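Local atomic coordinates of Myo-inositol phosphohydrolase (Mitsuokella multacida, PDB entry 4WU3), a protein that probably hydrolyses phosphate esters of myo-inositol phosphates such as phytate, and is built as a tandem protein-tyrosine-phosphatase-like phytase. Residues 386-391 against 556-561; 357-362 against 549-554; 522-527 against 604-609; 378-383 against 571-576. The protein carries 2 engineered substitutions. One frame throughout, in Å; residues are numbered along the deposited sequence.

Contact 1 of 4, residues 386-391 against 556-561; sequences DTLYMS and MMKNPD
Leu388 and Lys558 carry this contact, with Asn559 beside them and the backbones kept apart: the nearest alpha carbons, those of Leu388 and Lys558, are 7.3 Å from each other. Lys558 can be followed outward. Its CB lies 3.8 Å from Leu388 CD1, and CG comes closer, 3.6 Å from the same methyl, so the first two carbons of the lysine form the apolar surface. Beyond CG the chain bends at both chi2 (-80°) and chi3 (-72°), which turns it off the leucine; CD is already 4.6 Å from Leu388 CD1, and the ammonium NZ ends 5.9 Å from it. The two side chains cross obliquely. On the leucine side, CG stands anti to the backbone nitrogen (chi1 -170°), a setting that places CD1 against Lys558 CG although CB itself does not point there. The same CD1 is 4.2 Å from Asn559 ND2. That amide is engaged elsewhere: its OD1 hydrogen-bonds Lys383 NZ, while ND2 has a weak bond to Asp555 OD1. Leu388 also touches Tyr554 and Asp555, one turn back on helix 545-558. Leu388 thus packs the weakly bonded helical turn ahead of strand 390-393, in the five-stranded sheet that also holds 357-358, against the end of helix 545-558, where Asn559 is the first residue to leave helical angles. With contacts made by methyl and methylene carbons and no polar pair bridging the segments, adhesion here rests on van der Waals packing and the burial of one leucine; Lys558 as a whole is exposed, so its ammonium is probably solvated.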
loop_
_atom_site.group_PDB
_atom_site.type_symbol
_atom_site.label_atom_id
_atom_site.label_comp_id
_atom_site.label_asym_id
_atom_site.label_seq_id
_atom_site.Cartn_x
_atom_site.Cartn_y
_atom_site.Cartn_z
ATOM N N ASP A 386 8.489 54.445 16.462
ATOM C CA ASP A 386 9.469 55.183 17.261
ATOM C C ASP A 386 9.371 54.886 18.771
ATOM O O ASP A 386 10.313 55.145 19.522
ATOM C CB ASP A 386 9.340 56.694 16.998
ATOM C CG ASP A 386 7.942 57.216 17.251
ATOM O OD1 ASP A 386 7.031 56.889 16.456
ATOM O OD2 ASP A 386 7.756 57.959 18.237
ATOM N N THR A 387 8.236 54.358 19.220
ATOM C CA THR A 387 8.067 54.039 20.644
ATOM C C THR A 387 7.705 52.563 20.897
ATOM O O THR A 387 7.353 52.185 22.017
ATOM C CB THR A 387 7.006 54.950 21.306
ATOM O OG1 THR A 387 5.736 54.754 20.679
ATOM C CG2 THR A 387 7.394 56.417 21.183
ATOM N N LEU A 388 7.799 51.732 19.864
ATOM C CA LEU A 388 7.464 50.309 19.995
ATOM C C LEU A 388 8.542 49.533 20.780
ATOM O O LEU A 388 8.253 48.532 21.426
ATOM C CB LEU A 388 7.230 49.702 18.609
ATOM C CG LEU A 388 6.633 48.289 18.497
ATOM C CD1 LEU A 388 5.491 48.084 19.475
ATOM C CD2 LEU A 388 6.150 48.041 17.072
ATOM N N TYR A 389 9.772 50.029 20.744
ATOM C CA TYR A 389 10.884 49.435 21.465
ATOM C C TYR A 389 10.983 47.929 21.227
ATOM O O TYR A 389 10.875 47.120 22.141
ATOM C CB TYR A 389 10.776 49.742 22.963
ATOM C CG TYR A 389 10.699 51.214 23.295
ATOM C CD1 TYR A 389 11.482 52.150 22.618
ATOM C CD2 TYR A 389 9.865 51.668 24.302
ATOM C CE1 TYR A 389 11.413 53.499 22.927
ATOM C CE2 TYR A 389 9.788 53.012 24.622
ATOM C CZ TYR A 389 10.564 53.925 23.930
ATOM O OH TYR A 389 10.486 55.264 24.238
ATOM N N MET A 390 11.206 47.551 19.982
ATOM C CA MET A 390 11.250 46.142 19.636
ATOM C C MET A 390 12.316 45.888 18.594
ATOM O O MET A 390 12.544 46.713 17.711
ATOM C CB MET A 390 9.889 45.713 19.093
ATOM C CG MET A 390 9.833 44.293 18.591
ATOM S SD MET A 390 8.168 43.854 18.078
ATOM C CE MET A 390 8.017 44.848 16.598
ATOM N N SER A 391 12.970 44.737 18.702
ATOM C CA SER A 391 13.926 44.305 17.705
ATOM C C SER A 391 13.778 42.807 17.499
ATOM O O SER A 391 13.092 42.131 18.278
ATOM C CB SER A 391 15.342 44.663 18.145
ATOM O OG SER A 391 15.615 44.163 19.443
ATOM N N MET A 556 0.799 44.973 16.537
ATOM C CA MET A 556 -0.653 45.144 16.469
ATOM C C MET A 556 -1.207 45.551 17.813
ATOM O O MET A 556 -2.044 46.456 17.906
ATOM C CB MET A 556 -1.356 43.840 16.094
ATOM C CG MET A 556 -1.329 43.483 14.632
ATOM S SD MET A 556 -2.073 41.860 14.377
ATOM C CE MET A 556 -0.947 41.222 13.149
ATOM N N MET A 557 -0.784 44.836 18.847
ATOM C CA MET A 557 -1.295 45.076 20.187
ATOM C C MET A 557 -1.095 46.538 20.574
ATOM O O MET A 557 -1.969 47.144 21.175
ATOM C CB MET A 557 -0.607 44.158 21.211
ATOM C CG MET A 557 -1.058 42.699 21.158
ATOM S SD MET A 557 -0.017 41.575 22.120
ATOM C CE MET A 557 -0.512 41.991 23.791
ATOM N N LYS A 558 0.061 47.094 20.224
ATOM C CA LYS A 558 0.444 48.442 20.655
ATOM C C LYS A 558 -0.103 49.511 19.713
ATOM O O LYS A 558 -0.264 50.659 20.095
ATOM C CB LYS A 558 1.975 48.559 20.719
ATOM C CG LYS A 558 2.660 47.521 21.599
ATOM C CD LYS A 558 2.589 47.889 23.070
ATOM C CE LYS A 558 3.503 49.064 23.388
ATOM N NZ LYS A 558 3.497 49.394 24.838
ATOM N N ASN A 559 -0.394 49.116 18.479
ATOM C CA ASN A 559 -0.844 50.050 17.461
ATOM C C ASN A 559 -2.059 49.503 16.734
ATOM O O ASN A 559 -2.007 49.254 15.532
ATOM C CB ASN A 559 0.280 50.311 16.463
ATOM C CG ASN A 559 1.480 50.967 17.108
ATOM O OD1 ASN A 559 1.487 52.165 17.352
ATOM N ND2 ASN A 559 2.490 50.185 17.405
ATOM N N PRO A 560 -3.165 49.312 17.467
ATOM C CA PRO A 560 -4.368 48.711 16.896
ATOM C C PRO A 560 -5.030 49.588 15.819
ATOM O O PRO A 560 -5.891 49.113 15.077
ATOM C CB PRO A 560 -5.278 48.514 18.114
ATOM C CG PRO A 560 -4.778 49.473 19.140
ATOM C CD PRO A 560 -3.312 49.626 18.900
ATOM N N ASP A 561 -4.617 50.847 15.724
ATOM C CA ASP A 561 -5.148 51.753 14.707
ATOM C C ASP A 561 -4.473 51.583 13.342
ATOM O O ASP A 561 -4.897 52.181 12.363
ATOM C CB ASP A 561 -5.000 53.201 15.165
ATOM C CG ASP A 561 -3.566 53.547 15.564
ATOM O OD1 ASP A 561 -2.829 52.656 16.044
ATOM O OD2 ASP A 561 -3.186 54.723 15.417
#

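Contact 2 of 4, residues 357-362 against 549-554; sequences RTMNSA and AYMAMY
Edge strand 357-358 of the five-stranded mixed sheet, with the turn that follows it, meets helix 545-558 through Arg357, Met359 and Met551. Met551 stands between the other two and divides its tip: SD lies 3.4 Å from Arg357 NH2, whereas CE is 3.6 Å from Met359 CE and 3.7 Å from Arg357 NE. The sulfur approaches the guanidinium obliquely, neither squarely over its plane nor within it. Arg357 reaches it from a chi1 of 66°, with CG wedged between the backbone nitrogen and the carbonyl carbon, and a further bend at chi2 lays NE and NH2 beside Met551. Its NH1 hydrogen-bonds the carbonyls of Asn355 and Gly543, and Gly543 belongs to the phosphate-binding loop between strand 535-539 and helix 545-558, the signature loop of protein tyrosine phosphatases, which lines the site of the bound inositol tetrakisphosphate. About 8 Å from that ligand, Arg357 is therefore placed as a second-shell residue. A leucine in its place would probably leave the Gly543 carbonyl without this donor, and the loop less firmly held against the strand. After the strand the chain folds over in a type I turn closed by Ser361 N to Thr358 O (3.0 Å). Two side chains reinforce it: Ser361 OG accepts from Thr358 N at 2.9 Å in a nearly straight bond (173°), and Thr358 OG1 accepts from Asn360 N at 3.1 Å, an ST turn. Met359 projects from this turn toward the helix, its chain bent at chi2 and chi3, and also touches Met390 of the neighbouring strand.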
loop_
_atom_site.group_PDB
_atom_site.type_symbol
_atom_site.label_atom_id
_atom_site.label_comp_id
_atom_site.label_asym_id
_atom_site.label_seq_id
_atom_site.Cartn_x
_atom_site.Cartn_y
_atom_site.Cartn_z
ATOM N N ARG A 357 17.176 43.628 13.219
ATOM C CA ARG A 357 16.512 44.901 12.947
ATOM C C ARG A 357 15.903 45.473 14.201
ATOM O O ARG A 357 15.584 44.731 15.137
ATOM C CB ARG A 357 15.427 44.747 11.877
ATOM C CG ARG A 357 14.238 43.891 12.285
ATOM C CD ARG A 357 14.461 42.404 12.043
ATOM N NE ARG A 357 13.197 41.666 12.062
ATOM C CZ ARG A 357 13.094 40.346 11.965
ATOM N NH1 ARG A 357 14.145 39.584 11.834
ATOM N NH2 ARG A 357 11.929 39.766 12.009
ATOM N N THR A 358 15.755 46.795 14.228
ATOM C CA THR A 358 14.969 47.458 15.260
ATOM C C THR A 358 13.861 48.203 14.549
ATOM O O THR A 358 13.875 48.319 13.326
ATOM C CB THR A 358 15.794 48.444 16.131
ATOM O OG1 THR A 358 16.078 49.651 15.401
ATOM C CG2 THR A 358 17.094 47.810 16.595
ATOM N N MET A 359 12.894 48.701 15.303
ATOM C CA MET A 359 11.791 49.426 14.705
ATOM C C MET A 359 12.226 50.812 14.244
ATOM O O MET A 359 11.430 51.554 13.655
ATOM C CB MET A 359 10.632 49.517 15.687
ATOM C CG MET A 359 10.067 48.154 16.057
ATOM S SD MET A 359 9.478 47.286 14.590
ATOM C CE MET A 359 10.870 46.270 14.137
ATOM N N ASN A 360 13.491 51.154 14.497
ATOM C CA ASN A 360 14.085 52.377 13.947
ATOM C C ASN A 360 14.899 52.117 12.675
ATOM O O ASN A 360 15.443 53.052 12.087
ATOM C CB ASN A 360 14.992 53.058 14.981
ATOM C CG ASN A 360 14.252 53.456 16.243
ATOM O OD1 ASN A 360 13.250 54.169 16.193
ATOM N ND2 ASN A 360 14.753 53.013 17.384
ATOM N N SER A 361 14.986 50.855 12.258
ATOM C CA SER A 361 15.826 50.471 11.120
ATOM C C SER A 361 15.261 50.964 9.792
ATOM O O SER A 361 14.096 51.334 9.705
ATOM C CB SER A 361 15.987 48.947 11.057
ATOM O OG SER A 361 16.804 48.473 12.116
ATOM N N ALA A 362 16.096 50.959 8.757
ATOM C CA ALA A 362 15.643 51.293 7.405
ATOM C C ALA A 362 14.903 50.119 6.774
ATOM O O ALA A 362 15.249 48.957 6.996
ATOM C CB ALA A 362 16.825 51.686 6.530
ATOM N N ALA A 549 6.319 36.595 13.370
ATOM C CA ALA A 549 4.982 36.361 13.919
ATOM C C ALA A 549 4.783 37.103 15.252
ATOM O O ALA A 549 3.837 37.869 15.420
ATOM C CB ALA A 549 4.749 34.866 14.109
ATOM N N TYR A 550 5.680 36.882 16.205
ATOM C CA TYR A 550 5.574 37.560 17.495
ATOM C C TYR A 550 5.738 39.075 17.364
ATOM O O TYR A 550 4.979 39.841 17.982
ATOM C CB TYR A 550 6.554 36.961 18.510
ATOM C CG TYR A 550 5.949 35.786 19.246
ATOM C CD1 TYR A 550 5.150 35.983 20.373
ATOM C CD2 TYR A 550 6.126 34.488 18.789
ATOM C CE1 TYR A 550 4.572 34.914 21.032
ATOM C CE2 TYR A 550 5.554 33.409 19.448
ATOM C CZ TYR A 550 4.779 33.625 20.567
ATOM O OH TYR A 550 4.207 32.545 21.221
ATOM N N MET A 551 6.689 39.523 16.550
ATOM C CA MET A 551 6.855 40.966 16.356
ATOM C C MET A 551 5.574 41.621 15.799
ATOM O O MET A 551 5.181 42.701 16.240
ATOM C CB MET A 551 8.048 41.269 15.454
ATOM C CG MET A 551 9.392 40.944 16.081
ATOM S SD MET A 551 10.767 40.978 14.921
ATOM C CE MET A 551 11.013 42.753 14.800
ATOM N N ALA A 552 4.932 40.960 14.839
ATOM C CA ALA A 552 3.705 41.461 14.240
ATOM C C ALA A 552 2.556 41.484 15.251
ATOM O O ALA A 552 1.722 42.388 15.230
ATOM C CB ALA A 552 3.331 40.613 13.031
ATOM N N MET A 553 2.504 40.488 16.131
ATOM C CA MET A 553 1.452 40.441 17.146
ATOM C C MET A 553 1.615 41.553 18.182
ATOM O O MET A 553 0.638 42.168 18.609
ATOM C CB MET A 553 1.440 39.084 17.843
ATOM C CG MET A 553 0.742 38.001 17.046
ATOM S SD MET A 553 0.610 36.474 17.975
ATOM C CE MET A 553 2.112 35.616 17.513
ATOM N N TYR A 554 2.851 41.793 18.599
ATOM C CA TYR A 554 3.140 42.863 19.536
ATOM C C TYR A 554 2.891 44.234 18.892
ATOM O O TYR A 554 2.271 45.102 19.500
ATOM C CB TYR A 554 4.584 42.744 20.022
ATOM C CG TYR A 554 4.964 43.713 21.112
ATOM C CD1 TYR A 554 4.190 43.837 22.256
ATOM C CD2 TYR A 554 6.109 44.481 21.015
ATOM C CE1 TYR A 554 4.539 44.716 23.261
ATOM C CE2 TYR A 554 6.466 45.358 22.021
ATOM C CZ TYR A 554 5.678 45.471 23.141
ATOM O OH TYR A 554 6.035 46.353 24.143
#

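Contact 3 of 4, residues 522-527 against 604-609; sequences EFINFT and EKFYQY
Ile524 of helix 517-529 drives a single methyl toward two aromatic rings of helix 593-613. CD1 is 3.9 Å from both Tyr609 CE2 and Tyr609 OH, meeting that ring obliquely, and 4.2 Å from Phe606 CE1, where it lies at the edge of the phenyl ring near its plane. These three side chains are buried, and they are the close part; the backbones stay apart even here, with 11.8 Å between the CA atoms of Ile524 and Phe606, so only side-chain ends bridge the gap. Asn525 and Gln608, both exposed, take no part; the Asn525 side chain comes no closer than 7.7 Å to residues 604-609. Met557 of helix 545-558 and Trp622 of helix 622-626 also touch Ile524. Trp622 meets Phe606 edge-to-face, as Trp625 does Tyr609. Within helix 517-529, Thr527 OG1 donates to Ile524 O at 2.6 Å, on a lone pair in the carbonyl plane (C=O...donor angle 123°). Across the helices a methyl meets aromatic carbons and a phenol oxygen whose hydrogen bond goes to Thr620 O, which is consistent with shape fit, not directional bonding, governing how these side chains meet.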
loop_
_atom_site.group_PDB
_atom_site.type_symbol
_atom_site.label_atom_id
_atom_site.label_comp_id
_atom_site.label_asym_id
_atom_site.label_seq_id
_atom_site.Cartn_x
_atom_site.Cartn_y
_atom_site.Cartn_z
ATOM N N GLU A 522 0.905 33.187 26.845
ATOM C CA GLU A 522 2.100 33.403 27.650
ATOM C C GLU A 522 2.693 34.752 27.294
ATOM O O GLU A 522 3.049 35.514 28.175
ATOM C CB GLU A 522 3.133 32.280 27.466
ATOM C CG GLU A 522 4.418 32.488 28.261
ATOM C CD GLU A 522 5.201 31.207 28.509
ATOM O OE1 GLU A 522 4.854 30.150 27.936
ATOM O OE2 GLU A 522 6.176 31.256 29.291
ATOM N N PHE A 523 2.782 35.069 26.010
ATOM C CA PHE A 523 3.320 36.365 25.634
ATOM C C PHE A 523 2.444 37.531 26.094
ATOM O O PHE A 523 2.957 38.550 26.552
ATOM C CB PHE A 523 3.547 36.476 24.134
ATOM C CG PHE A 523 4.091 37.818 23.713
ATOM C CD1 PHE A 523 5.359 38.224 24.114
ATOM C CD2 PHE A 523 3.341 38.672 22.937
ATOM C CE1 PHE A 523 5.865 39.467 23.745
ATOM C CE2 PHE A 523 3.836 39.915 22.565
ATOM C CZ PHE A 523 5.102 40.315 22.968
ATOM N N ILE A 524 1.133 37.409 25.955
ATOM C CA ILE A 524 0.250 38.506 26.338
ATOM C C ILE A 524 0.346 38.753 27.845
ATOM O O ILE A 524 0.495 39.893 28.305
ATOM C CB ILE A 524 -1.194 38.218 25.910
ATOM C CG1 ILE A 524 -1.264 38.215 24.377
ATOM C CG2 ILE A 524 -2.162 39.235 26.510
ATOM C CD1 ILE A 524 -2.553 37.674 23.819
ATOM N N ASN A 525 0.305 37.676 28.609
ATOM C CA ASN A 525 0.520 37.778 30.032
ATOM C C ASN A 525 1.851 38.468 30.326
ATOM O O ASN A 525 1.909 39.376 31.146
ATOM C CB ASN A 525 0.443 36.398 30.677
ATOM C CG ASN A 525 -0.962 35.832 30.644
ATOM O OD1 ASN A 525 -1.935 36.554 30.406
ATOM N ND2 ASN A 525 -1.079 34.536 30.886
ATOM N N PHE A 526 2.915 38.071 29.638
ATOM C CA PHE A 526 4.202 38.732 29.828
ATOM C C PHE A 526 4.065 40.230 29.610
ATOM O O PHE A 526 4.577 41.010 30.405
ATOM C CB PHE A 526 5.271 38.162 28.891
ATOM C CG PHE A 526 6.587 38.889 28.954
ATOM C CD1 PHE A 526 7.535 38.536 29.865
ATOM C CD2 PHE A 526 6.869 39.918 28.098
ATOM C CE1 PHE A 526 8.747 39.200 29.927
ATOM C CE2 PHE A 526 8.075 40.587 28.160
ATOM C CZ PHE A 526 9.016 40.229 29.079
ATOM N N THR A 527 3.375 40.644 28.546
ATOM C CA THR A 527 3.293 42.069 28.231
ATOM C C THR A 527 2.514 42.844 29.278
ATOM O O THR A 527 2.732 44.033 29.446
ATOM C CB THR A 527 2.634 42.370 26.860
ATOM O OG1 THR A 527 1.281 41.896 26.852
ATOM C CG2 THR A 527 3.419 41.746 25.724
ATOM N N GLU A 604 -4.713 36.992 10.798
ATOM C CA GLU A 604 -5.920 37.801 10.640
ATOM C C GLU A 604 -6.832 37.683 11.842
ATOM O O GLU A 604 -7.395 38.684 12.301
ATOM C CB GLU A 604 -6.721 37.360 9.425
ATOM C CG GLU A 604 -6.146 37.815 8.110
ATOM C CD GLU A 604 -7.051 37.495 6.939
ATOM O OE1 GLU A 604 -7.932 36.618 7.078
ATOM O OE2 GLU A 604 -6.880 38.122 5.875
ATOM N N LYS A 605 -7.024 36.461 12.326
ATOM C CA LYS A 605 -7.841 36.272 13.510
ATOM C C LYS A 605 -7.259 37.100 14.644
ATOM O O LYS A 605 -7.973 37.854 15.314
ATOM C CB LYS A 605 -7.951 34.798 13.887
ATOM C CG LYS A 605 -8.940 34.047 13.007
ATOM C CD LYS A 605 -9.397 32.734 13.620
ATOM C CE LYS A 605 -10.574 32.164 12.840
ATOM N NZ LYS A 605 -11.041 30.850 13.368
ATOM N N PHE A 606 -5.952 36.999 14.839
ATOM C CA PHE A 606 -5.337 37.701 15.947
ATOM C C PHE A 606 -5.522 39.210 15.811
ATOM O O PHE A 606 -5.681 39.901 16.801
ATOM C CB PHE A 606 -3.860 37.355 16.077
ATOM C CG PHE A 606 -3.220 37.981 17.264
ATOM C CD1 PHE A 606 -3.284 37.360 18.493
ATOM C CD2 PHE A 606 -2.586 39.210 17.162
ATOM C CE1 PHE A 606 -2.708 37.939 19.594
ATOM C CE2 PHE A 606 -2.007 39.796 18.265
ATOM C CZ PHE A 606 -2.069 39.157 19.482
ATOM N N TYR A 607 -5.506 39.718 14.585
ATOM C CA TYR A 607 -5.796 41.128 14.351
ATOM C C TYR A 607 -7.187 41.473 14.875
ATOM O O TYR A 607 -7.369 42.487 15.567
ATOM C CB TYR A 607 -5.702 41.459 12.869
ATOM C CG TYR A 607 -5.980 42.906 12.566
ATOM C CD1 TYR A 607 -4.974 43.860 12.662
ATOM C CD2 TYR A 607 -7.252 43.326 12.211
ATOM C CE1 TYR A 607 -5.224 45.194 12.401
ATOM C CE2 TYR A 607 -7.514 44.658 11.943
ATOM C CZ TYR A 607 -6.496 45.588 12.040
ATOM O OH TYR A 607 -6.759 46.913 11.780
ATOM N N GLN A 608 -8.165 40.620 14.573
ATOM C CA GLN A 608 -9.528 40.829 15.063
ATOM C C GLN A 608 -9.569 40.813 16.591
ATOM O O GLN A 608 -10.268 41.617 17.221
ATOM C CB GLN A 608 -10.494 39.763 14.528
ATOM C CG GLN A 608 -11.906 39.944 15.077
ATOM C CD GLN A 608 -12.913 38.935 14.556
ATOM O OE1 GLN A 608 -12.590 38.077 13.742
ATOM N NE2 GLN A 608 -14.148 39.037 15.046
ATOM N N TYR A 609 -8.840 39.874 17.179
ATOM C CA TYR A 609 -8.799 39.749 18.623
ATOM C C TYR A 609 -8.334 41.064 19.248
ATOM O O TYR A 609 -8.872 41.512 20.255
ATOM C CB TYR A 609 -7.874 38.598 19.029
ATOM C CG TYR A 609 -7.434 38.649 20.473
ATOM C CD1 TYR A 609 -8.300 38.287 21.495
ATOM C CD2 TYR A 609 -6.145 39.049 20.818
ATOM C CE1 TYR A 609 -7.903 38.334 22.819
ATOM C CE2 TYR A 609 -5.746 39.091 22.144
ATOM C CZ TYR A 609 -6.637 38.737 23.137
ATOM O OH TYR A 609 -6.270 38.767 24.458
#

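Contact 4 of 4, residues 378-383 against 571-576; sequences PTPTRK and QYLLGG
The guanidinium of Arg382 is met obliquely by Leu574 CD2, 3.9 Å from Arg382 NH1, which also hydrogen-bonds the carbonyls of Met359 and Ser361 in the turn after strand 357-358. The bend at chi3 (79°) brings that end of the arginine to the leucine. Pro380, a puckered ring, meets Leu573 CD1 with its CD at 3.5 Å, tighter than usual carbon contact, and with its CG at 3.7 Å. The same methyl is also 3.5 Å from Pro378 O, so the ring and the carbonyl meet it from one side. Leu573 lies in the last turn of helix 564-573 and Leu574 follows it, just before Gly575, where the chain turns off in a Schellman motif: Gly576 N bonds Gln571 O and Gly575 N bonds Tyr572 O, each at 2.9 Å. Gly575 takes a positive phi of 124°, where a beta carbon would press on the preceding carbonyl oxygen. A beta carbon on Gly576 would collide with Gln571 O. The 378-383 loop lies along the helix, and Arg570 NH2 ties it further by bonding the carbonyls of Thr381 and Lys383. Within the loop, Thr381 OG1 accepts from Lys383 N at 3.0 Å, an ST turn.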
loop_
_atom_site.group_PDB
_atom_site.type_symbol
_atom_site.label_atom_id
_atom_site.label_comp_id
_atom_site.label_asym_id
_atom_site.label_seq_id
_atom_site.Cartn_x
_atom_site.Cartn_y
_atom_site.Cartn_z
ATOM N N PRO A 378 4.177 48.486 -0.318
ATOM C CA PRO A 378 5.563 48.928 -0.189
ATOM C C PRO A 378 5.701 50.197 0.659
ATOM O O PRO A 378 6.813 50.561 1.045
ATOM C CB PRO A 378 5.998 49.170 -1.640
ATOM C CG PRO A 378 4.734 49.374 -2.409
ATOM C CD PRO A 378 3.626 48.691 -1.669
ATOM N N THR A 379 4.578 50.834 0.981
ATOM C CA THR A 379 4.604 52.121 1.677
ATOM C C THR A 379 3.650 52.155 2.872
ATOM O O THR A 379 2.733 52.972 2.917
ATOM C CB THR A 379 4.235 53.279 0.718
ATOM O OG1 THR A 379 2.901 53.097 0.217
ATOM C CG2 THR A 379 5.200 53.331 -0.453
ATOM N N PRO A 380 3.865 51.266 3.851
ATOM C CA PRO A 380 3.010 51.244 5.028
ATOM C C PRO A 380 3.358 52.389 5.958
ATOM O O PRO A 380 4.451 52.942 5.872
ATOM C CB PRO A 380 3.361 49.916 5.686
ATOM C CG PRO A 380 4.795 49.727 5.343
ATOM C CD PRO A 380 4.984 50.320 3.968
ATOM N N THR A 381 2.428 52.745 6.834
ATOM C CA THR A 381 2.682 53.794 7.809
ATOM C C THR A 381 3.745 53.311 8.784
ATOM O O THR A 381 3.795 52.129 9.106
ATOM C CB THR A 381 1.413 54.181 8.593
ATOM O OG1 THR A 381 1.754 55.140 9.603
ATOM C CG2 THR A 381 0.780 52.956 9.265
ATOM N N ARG A 382 4.588 54.232 9.244
ATOM C CA ARG A 382 5.596 53.930 10.251
ATOM C C ARG A 382 5.133 54.403 11.615
ATOM O O ARG A 382 5.928 54.573 12.547
ATOM C CB ARG A 382 6.927 54.601 9.917
ATOM C CG ARG A 382 7.759 53.899 8.852
ATOM C CD ARG A 382 9.212 54.379 8.864
ATOM N NE ARG A 382 10.005 53.752 9.929
ATOM C CZ ARG A 382 11.050 52.948 9.725
ATOM N NH1 ARG A 382 11.696 52.425 10.754
ATOM N NH2 ARG A 382 11.463 52.671 8.492
ATOM N N LYS A 383 3.834 54.592 11.746
ATOM C CA LYS A 383 3.289 55.124 12.974
ATOM C C LYS A 383 3.450 54.194 14.183
ATOM O O LYS A 383 3.065 53.026 14.165
ATOM C CB LYS A 383 1.822 55.468 12.765
ATOM C CG LYS A 383 1.169 55.948 14.020
ATOM C CD LYS A 383 0.544 54.790 14.757
ATOM C CE LYS A 383 0.159 55.282 16.128
ATOM N NZ LYS A 383 -0.698 54.314 16.845
ATOM N N GLN A 571 6.700 45.042 9.074
ATOM C CA GLN A 571 7.510 43.981 9.700
ATOM C C GLN A 571 8.319 43.211 8.636
ATOM O O GLN A 571 9.452 42.783 8.891
ATOM C CB GLN A 571 6.648 43.031 10.539
ATOM C CG GLN A 571 6.051 43.652 11.799
ATOM C CD GLN A 571 7.082 44.350 12.666
ATOM O OE1 GLN A 571 8.237 43.927 12.763
ATOM N NE2 GLN A 571 6.667 45.430 13.301
ATOM N N TYR A 572 7.743 43.048 7.450
ATOM C CA TYR A 572 8.464 42.457 6.330
ATOM C C TYR A 572 9.554 43.411 5.870
ATOM O O TYR A 572 10.723 43.020 5.735
ATOM C CB TYR A 572 7.527 42.127 5.153
ATOM C CG TYR A 572 8.266 41.750 3.884
ATOM C CD1 TYR A 572 8.813 40.495 3.733
ATOM C CD2 TYR A 572 8.433 42.661 2.851
ATOM C CE1 TYR A 572 9.504 40.144 2.590
ATOM C CE2 TYR A 572 9.114 42.317 1.695
ATOM C CZ TYR A 572 9.652 41.051 1.572
ATOM O OH TYR A 572 10.337 40.678 0.427
ATOM N N LEU A 573 9.176 44.666 5.649
ATOM C CA LEU A 573 10.110 45.646 5.119
ATOM C C LEU A 573 11.287 45.839 6.053
ATOM O O LEU A 573 12.396 46.089 5.607
ATOM C CB LEU A 573 9.414 46.973 4.853
ATOM C CG LEU A 573 8.461 46.899 3.659
ATOM C CD1 LEU A 573 7.654 48.171 3.527
ATOM C CD2 LEU A 573 9.232 46.629 2.378
ATOM N N LEU A 574 11.053 45.702 7.351
ATOM C CA LEU A 574 12.121 45.930 8.315
ATOM C C LEU A 574 13.080 44.755 8.398
ATOM O O LEU A 574 14.107 44.852 9.058
ATOM C CB LEU A 574 11.549 46.240 9.695
ATOM C CG LEU A 574 10.897 47.619 9.754
ATOM C CD1 LEU A 574 9.918 47.741 10.909
ATOM C CD2 LEU A 574 11.974 48.684 9.837
ATOM N N GLY A 575 12.744 43.647 7.732
ATOM C CA GLY A 575 13.640 42.495 7.653
ATOM C C GLY A 575 13.081 41.160 8.127
ATOM O O GLY A 575 13.804 40.157 8.133
ATOM N N GLY A 576 11.807 41.138 8.525
ATOM C CA GLY A 576 11.123 39.886 8.828
ATOM C C GLY A 576 10.688 39.220 7.535
ATOM O O GLY A 576 11.018 39.684 6.441
#

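From the N terminus, 357-362 opens contact 2, 378-383 opens contact 4, 386-391 opens contact 1 and 522-527 opens contact 3. The returning segments arrive as 549-554, 556-561, 571-576 and 604-609. Contact 1 therefore nests within contact 4, both its segments falling between those of the latter. Contact 2 crosses contacts 1, 3 and 4, and contact 3 crosses all the others. Contacts 1 and 2 share helix 545-558 and the sheet in which strands 357-358 and 390-393 are neighbours, their centres about 8 Å apart. Lys383 bridges contacts 4 and 1 by a salt bridge to Asp561. Contact 3 fastens helices 517-529 and 593-613, and contact 4 ties the loop ahead of helix 385-388 to the end of helix 564-573.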